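Local coordinates for CRISPR-associated protein CasA/Cse1 (Thermus thermophilus, PDB 4AN8), which is the CasA/Cse1 subunit of the type I-E Cascade ribonucleoprotein complex and probably serves CRISPR immunity against viruses and plasmids, at residues G391-H394 against L395-V399; W469-T472 against R473-L476. All blocks are in the same frame, centred on the assembly; numbering follows the deposited sequence.

Contact 1 of 2, residues G391-H394 against L395-V399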
ATOM      1  N   GLY A 391     -15.909  18.423  17.476  1.00 33.31           N
ATOM      2  CA  GLY A 391     -16.597  18.767  18.706  1.00 33.31           C
ATOM      3  C   GLY A 391     -15.947  18.092  19.898  1.00 33.31           C
ATOM      4  O   GLY A 391     -15.703  18.737  20.921  1.00 33.31           O
ATOM      5  N   LEU A 392     -15.643  16.801  19.765  1.00 35.71           N
ATOM      6  CA  LEU A 392     -14.948  16.061  20.823  1.00 35.71           C
ATOM      7  C   LEU A 392     -13.564  16.625  21.105  1.00 35.71           C
ATOM      8  O   LEU A 392     -13.176  16.773  22.267  1.00 35.71           O
ATOM      9  CB  LEU A 392     -14.859  14.566  20.501  1.00 32.67           C
ATOM     10  CG  LEU A 392     -16.219  13.867  20.497  1.00 32.67           C
ATOM     11  CD1 LEU A 392     -16.134  12.406  20.001  1.00 32.67           C
ATOM     12  CD2 LEU A 392     -16.893  13.949  21.880  1.00 32.67           C
ATOM     13  N   LYS A 393     -12.808  16.933  20.056  1.00 31.46           N
ATOM     14  CA  LYS A 393     -11.487  17.527  20.243  1.00 31.46           C
ATOM     15  C   LYS A 393     -11.587  18.852  21.015  1.00 31.46           C
ATOM     16  O   LYS A 393     -10.736  19.177  21.850  1.00 31.46           O
ATOM     17  CB  LYS A 393     -10.797  17.743  18.892  1.00 53.58           C
ATOM     18  CG  LYS A 393      -9.434  18.422  18.964  1.00 53.58           C
ATOM     19  CD  LYS A 393      -8.943  18.752  17.559  1.00 53.58           C
ATOM     20  CE  LYS A 393      -7.564  19.402  17.558  1.00 53.58           C
ATOM     21  NZ  LYS A 393      -6.477  18.503  18.087  1.00 53.58           N
ATOM     22  N   HIS A 394     -12.625  19.621  20.730  1.00 31.27           N
ATOM     23  CA  HIS A 394     -12.785  20.899  21.395  1.00 31.27           C
ATOM     24  C   HIS A 394     -13.146  20.657  22.859  1.00 31.27           C
ATOM     25  O   HIS A 394     -12.610  21.302  23.767  1.00 31.27           O
ATOM     26  CB  HIS A 394     -13.864  21.739  20.708  1.00 56.19           C
ATOM     27  CG  HIS A 394     -14.097  23.067  21.360  1.00 56.19           C
ATOM     28  ND1 HIS A 394     -15.281  23.390  21.987  1.00 56.19           N
ATOM     29  CD2 HIS A 394     -13.290  24.145  21.502  1.00 56.19           C
ATOM     30  CE1 HIS A 394     -15.199  24.618  22.474  1.00 56.19           C
ATOM     31  NE2 HIS A 394     -14.000  25.096  22.194  1.00 56.19           N
ATOM     32  N   LEU A 395     -14.047  19.712  23.078  1.00 30.97           N
ATOM     33  CA  LEU A 395     -14.410  19.312  24.424  1.00 30.97           C
ATOM     34  C   LEU A 395     -13.144  18.953  25.221  1.00 30.97           C
ATOM     35  O   LEU A 395     -12.939  19.460  26.328  1.00 30.97           O
ATOM     36  CB  LEU A 395     -15.376  18.139  24.361  1.00 36.81           C
ATOM     37  CG  LEU A 395     -16.317  17.925  25.543  1.00 36.81           C
ATOM     38  CD1 LEU A 395     -17.217  16.712  25.307  1.00 36.81           C
ATOM     39  CD2 LEU A 395     -15.516  17.738  26.794  1.00 36.81           C
ATOM     40  N   ALA A 396     -12.282  18.109  24.649  1.00 35.59           N
ATOM     41  CA  ALA A 396     -11.056  17.682  25.325  1.00 35.59           C
ATOM     42  C   ALA A 396     -10.152  18.859  25.659  1.00 35.59           C
ATOM     43  O   ALA A 396      -9.538  18.894  26.723  1.00 35.59           O
ATOM     44  CB  ALA A 396     -10.290  16.642  24.487  1.00 42.01           C
ATOM     45  N   GLN A 397     -10.070  19.828  24.753  1.00 43.28           N
ATOM     46  CA  GLN A 397      -9.320  21.057  25.019  1.00 43.28           C
ATOM     47  C   GLN A 397      -9.891  21.847  26.208  1.00 43.28           C
ATOM     48  O   GLN A 397      -9.135  22.318  27.063  1.00 43.28           O
ATOM     49  CB  GLN A 397      -9.291  21.947  23.776  1.00 47.43           C
ATOM     50  CG  GLN A 397      -8.194  21.609  22.800  1.00 47.43           C
ATOM     51  CD  GLN A 397      -8.496  22.097  21.397  1.00 47.43           C
ATOM     52  OE1 GLN A 397      -9.500  22.779  21.165  1.00 47.43           O
ATOM     53  NE2 GLN A 397      -7.639  21.744  20.449  1.00 47.43           N
ATOM     54  N   GLU A 398     -11.219  21.996  26.255  1.00 35.10           N
ATOM     55  CA  GLU A 398     -11.863  22.731  27.343  1.00 35.10           C
ATOM     56  C   GLU A 398     -11.722  21.988  28.693  1.00 35.10           C
ATOM     57  O   GLU A 398     -11.566  22.611  29.744  1.00 35.10           O
ATOM     58  CB  GLU A 398     -13.330  23.016  27.023  1.00 68.63           C
ATOM     59  CG  GLU A 398     -13.543  23.987  25.875  1.00 68.63           C
ATOM     60  CD  GLU A 398     -13.232  25.437  26.248  1.00 68.63           C
ATOM     61  OE1 GLU A 398     -12.037  25.784  26.372  1.00 68.63           O
ATOM     62  OE2 GLU A 398     -14.186  26.235  26.408  1.00 68.63           O
ATOM     63  N   VAL A 399     -11.772  20.660  28.665  1.00 36.32           N
ATOM     64  CA  VAL A 399     -11.508  19.899  29.876  1.00 36.32           C
ATOM     65  C   VAL A 399     -10.108  20.192  30.384  1.00 36.32           C
ATOM     66  O   VAL A 399      -9.936  20.603  31.532  1.00 36.32           O
ATOM     67  CB  VAL A 399     -11.702  18.384  29.686  1.00 30.20           C
ATOM     68  CG1 VAL A 399     -11.006  17.613  30.813  1.00 30.20           C
ATOM     69  CG2 VAL A 399     -13.190  18.059  29.624  1.00 30.20           C
TER

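Contact 2 of 2, residues W469-T472 against R473-L476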
ATOM      1  N   TRP A 469     -16.734   9.168  26.007  1.00 38.57           N
ATOM      2  CA  TRP A 469     -16.949  10.121  27.080  1.00 38.57           C
ATOM      3  C   TRP A 469     -17.060   9.370  28.427  1.00 38.57           C
ATOM      4  O   TRP A 469     -16.453   9.777  29.430  1.00 38.57           O
ATOM      5  CB  TRP A 469     -18.171  11.005  26.792  1.00 33.32           C
ATOM      6  CG  TRP A 469     -18.530  11.881  27.945  1.00 33.32           C
ATOM      7  CD1 TRP A 469     -19.653  11.795  28.722  1.00 33.32           C
ATOM      8  CD2 TRP A 469     -17.749  12.954  28.481  1.00 33.32           C
ATOM      9  NE1 TRP A 469     -19.618  12.751  29.700  1.00 33.32           N
ATOM     10  CE2 TRP A 469     -18.460  13.477  29.577  1.00 33.32           C
ATOM     11  CE3 TRP A 469     -16.519  13.527  28.139  1.00 33.32           C
ATOM     12  CZ2 TRP A 469     -17.985  14.539  30.335  1.00 33.32           C
ATOM     13  CZ3 TRP A 469     -16.042  14.584  28.901  1.00 33.32           C
ATOM     14  CH2 TRP A 469     -16.779  15.078  29.987  1.00 33.32           C
ATOM     15  N   LYS A 470     -17.795   8.257  28.427  1.00 46.57           N
ATOM     16  CA  LYS A 470     -17.838   7.386  29.596  1.00 46.57           C
ATOM     17  C   LYS A 470     -16.438   7.118  30.129  1.00 46.57           C
ATOM     18  O   LYS A 470     -16.196   7.205  31.330  1.00 46.57           O
ATOM     19  CB  LYS A 470     -18.540   6.062  29.284  1.00 76.19           C
ATOM     20  CG  LYS A 470     -18.538   5.078  30.447  1.00 76.19           C
ATOM     21  CD  LYS A 470     -19.326   3.817  30.106  1.00 76.19           C
ATOM     22  CE  LYS A 470     -19.052   2.681  31.090  1.00 76.19           C
ATOM     23  NZ  LYS A 470     -19.559   2.963  32.464  1.00 76.19           N
ATOM     24  N   ALA A 471     -15.507   6.817  29.230  1.00 44.04           N
ATOM     25  CA  ALA A 471     -14.145   6.492  29.636  1.00 44.04           C
ATOM     26  C   ALA A 471     -13.408   7.703  30.178  1.00 44.04           C
ATOM     27  O   ALA A 471     -12.514   7.579  31.013  1.00 44.04           O
ATOM     28  CB  ALA A 471     -13.375   5.866  28.470  1.00 29.08           C
ATOM     29  N   THR A 472     -13.778   8.882  29.696  1.00 28.67           N
ATOM     30  CA  THR A 472     -13.152  10.129  30.152  1.00 28.67           C
ATOM     31  C   THR A 472     -13.717  10.540  31.520  1.00 28.67           C
ATOM     32  O   THR A 472     -12.986  11.056  32.357  1.00 28.67           O
ATOM     33  CB  THR A 472     -13.370  11.267  29.128  1.00 38.87           C
ATOM     34  OG1 THR A 472     -12.877  10.850  27.848  1.00 38.87           O
ATOM     35  CG2 THR A 472     -12.652  12.530  29.551  1.00 38.87           C
ATOM     36  N   ARG A 473     -15.018  10.321  31.723  1.00 32.31           N
ATOM     37  CA  ARG A 473     -15.645  10.495  33.037  1.00 32.31           C
ATOM     38  C   ARG A 473     -14.890   9.671  34.069  1.00 32.31           C
ATOM     39  O   ARG A 473     -14.425  10.193  35.086  1.00 32.31           O
ATOM     40  CB  ARG A 473     -17.099  10.033  33.019  1.00 44.34           C
ATOM     41  CG  ARG A 473     -18.079  11.066  32.515  1.00 44.34           C
ATOM     42  CD  ARG A 473     -19.512  10.694  32.903  1.00 44.34           C
ATOM     43  NE  ARG A 473     -19.696  10.667  34.353  1.00 44.34           N
ATOM     44  CZ  ARG A 473     -20.217  11.667  35.066  1.00 44.34           C
ATOM     45  NH1 ARG A 473     -20.620  12.784  34.463  1.00 44.34           N
ATOM     46  NH2 ARG A 473     -20.340  11.554  36.386  1.00 44.34           N
ATOM     47  N   ARG A 474     -14.768   8.377  33.782  1.00 49.07           N
ATOM     48  CA  ARG A 474     -14.021   7.448  34.618  1.00 49.07           C
ATOM     49  C   ARG A 474     -12.654   8.020  34.991  1.00 49.07           C
ATOM     50  O   ARG A 474     -12.208   7.900  36.130  1.00 49.07           O
ATOM     51  CB  ARG A 474     -13.870   6.108  33.896  1.00 42.54           C
ATOM     52  CG  ARG A 474     -13.585   4.937  34.802  1.00 42.54           C
ATOM     53  CD  ARG A 474     -13.327   3.671  34.003  1.00 42.54           C
ATOM     54  NE  ARG A 474     -14.522   3.165  33.348  1.00 42.54           N
ATOM     55  CZ  ARG A 474     -14.602   2.933  32.041  1.00 42.54           C
ATOM     56  NH1 ARG A 474     -13.545   3.169  31.270  1.00 42.54           N
ATOM     57  NH2 ARG A 474     -15.731   2.477  31.505  1.00 42.54           N
ATOM     58  N   PHE A 475     -12.001   8.661  34.032  1.00 52.13           N
ATOM     59  CA  PHE A 475     -10.694   9.264  34.260  1.00 52.13           C
ATOM     60  C   PHE A 475     -10.832  10.536  35.091  1.00 52.13           C
ATOM     61  O   PHE A 475     -10.071  10.776  36.032  1.00 52.13           O
ATOM     62  CB  PHE A 475     -10.048   9.585  32.907  1.00 74.48           C
ATOM     63  CG  PHE A 475      -8.707  10.256  33.005  1.00 74.48           C
ATOM     64  CD1 PHE A 475      -8.596  11.556  33.470  1.00 74.48           C
ATOM     65  CD2 PHE A 475      -7.557   9.587  32.610  1.00 74.48           C
ATOM     66  CE1 PHE A 475      -7.362  12.174  33.552  1.00 74.48           C
ATOM     67  CE2 PHE A 475      -6.317  10.196  32.684  1.00 74.48           C
ATOM     68  CZ  PHE A 475      -6.218  11.491  33.158  1.00 74.48           C
ATOM     69  N   LEU A 476     -11.810  11.364  34.741  1.00 36.63           N
ATOM     70  CA  LEU A 476     -12.010  12.619  35.444  1.00 36.63           C
ATOM     71  C   LEU A 476     -12.532  12.433  36.871  1.00 36.63           C
ATOM     72  O   LEU A 476     -12.343  13.297  37.720  1.00 36.63           O
ATOM     73  CB  LEU A 476     -12.958  13.520  34.656  1.00 36.64           C
ATOM     74  CG  LEU A 476     -12.400  14.016  33.317  1.00 36.64           C
ATOM     75  CD1 LEU A 476     -13.456  14.818  32.550  1.00 36.64           C
ATOM     76  CD2 LEU A 476     -11.122  14.831  33.533  1.00 36.64           C
TER

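Contact 1 of 2, residues G391-H394 against L395-V399
H394 and E398 sit one turn apart on helix 372-403, where four successive i to i+4 backbone bonds run from L395 N to G391 O through to E398 N to H394 O. The H394 ring and the E398 chain lie side by side and point the same way. E398 CG lies over one ring face, off centre toward the rim, 3.8 Å from H394 CE1. This is a CH-pi contact. E398 bends at chi2 (-74°), and its carboxylate then runs near the ring, with the two planes 24° apart. H394 NE2 and E398 OE2 stay 4.4 Å apart and form no salt bridge. E492 of helix 483-499 lies near H394 ND1 and touches E398.

K393 and Q397 repeat the spacing on an exposed side. Their chains cross obliquely, and K393 CE comes 3.7 Å from Q397 NE2. The Q397 amide also approaches H394, its plane nearly perpendicular (88°) to the ring. Its OE1 is 4.0 Å from H394 CD2.

The buried side holds L392 and L395. L392 CD2 is a loose 4.4 Å from L395 CD1. L392 packs on L429 and Y433 of helix 429-446, and L395 on F493 and W469 of two further helices. The nearby carboxylates of E398 and E492 would probably favour a protonated H394 imidazole.

Contact 2 of 2, residues W469-T472 against R473-L476
W469 turns its CG away from the backbone N (chi1 173°), while R473 sets its CG beside its own N (chi1 -84°), and the two side chains meet one helical turn apart. R473 CG then lies over one face of the indole, offset toward the rim and 3.6 Å from W469 NE1. It makes a CH-pi contact with the five-membered ring, 4.0 Å from R473 CG to the centroid. The R473 chain passes slantwise over the indole. Its guanidinium is turned steeply to the indole plane, and it is the CG methylene that lies on the face. Both polar ends reach E490 OE1: W469 NE1 by a hydrogen bond and R473 NH1 by a salt bridge.

The residues belong to the last turns of helix 453-476, in the helical bundle at the C-terminal end of Cse1. Here W469 stacks on F493 of helix 483-499 and packs on L395 of helix 372-403. At the six-membered end of the indole, L476 CD1 lies 4.2 Å from W469 CH2 and 3.9 Å from T472 CG2. The T472 and L476 side chains run alongside each other. T472 OG1 is hydrogen-bonded to A468 O.

Three backbone bonds of this turn are regular, but F475 N to A471 O is long (3.2 Å) and bent (141°), with the donor above the carbonyl plane. On the exposed side K470 CE meets the edge of the R474 guanidinium, 3.4 Å from R474 NH2. K470 NZ is 4.0 Å from the same NH2, two like charges that probably repel weakly.

How the contacts relate
Both contacts are turns of amphipathic helices in the C-terminal helical bundle. Of the eight touching residues in each, three are buried and three exposed, and the contact centres are about 13 Å apart. Their buried faces meet: L395 CD2 packs on W469 CZ3 at 3.8 Å, and V399 CG1 on L476 CD2 at 3.9 Å. Both also pack on helices 429-446 and 483-499. The chemistry differs with place. In contact 1 the aromatic ring belongs to an exposed histidine with a glutamate beside it. In contact 2 it belongs to a buried tryptophan, next to an exposed arginine. Glutamates of helix 483-499 lie near both; at 469-476 E490 makes a salt bridge with R473.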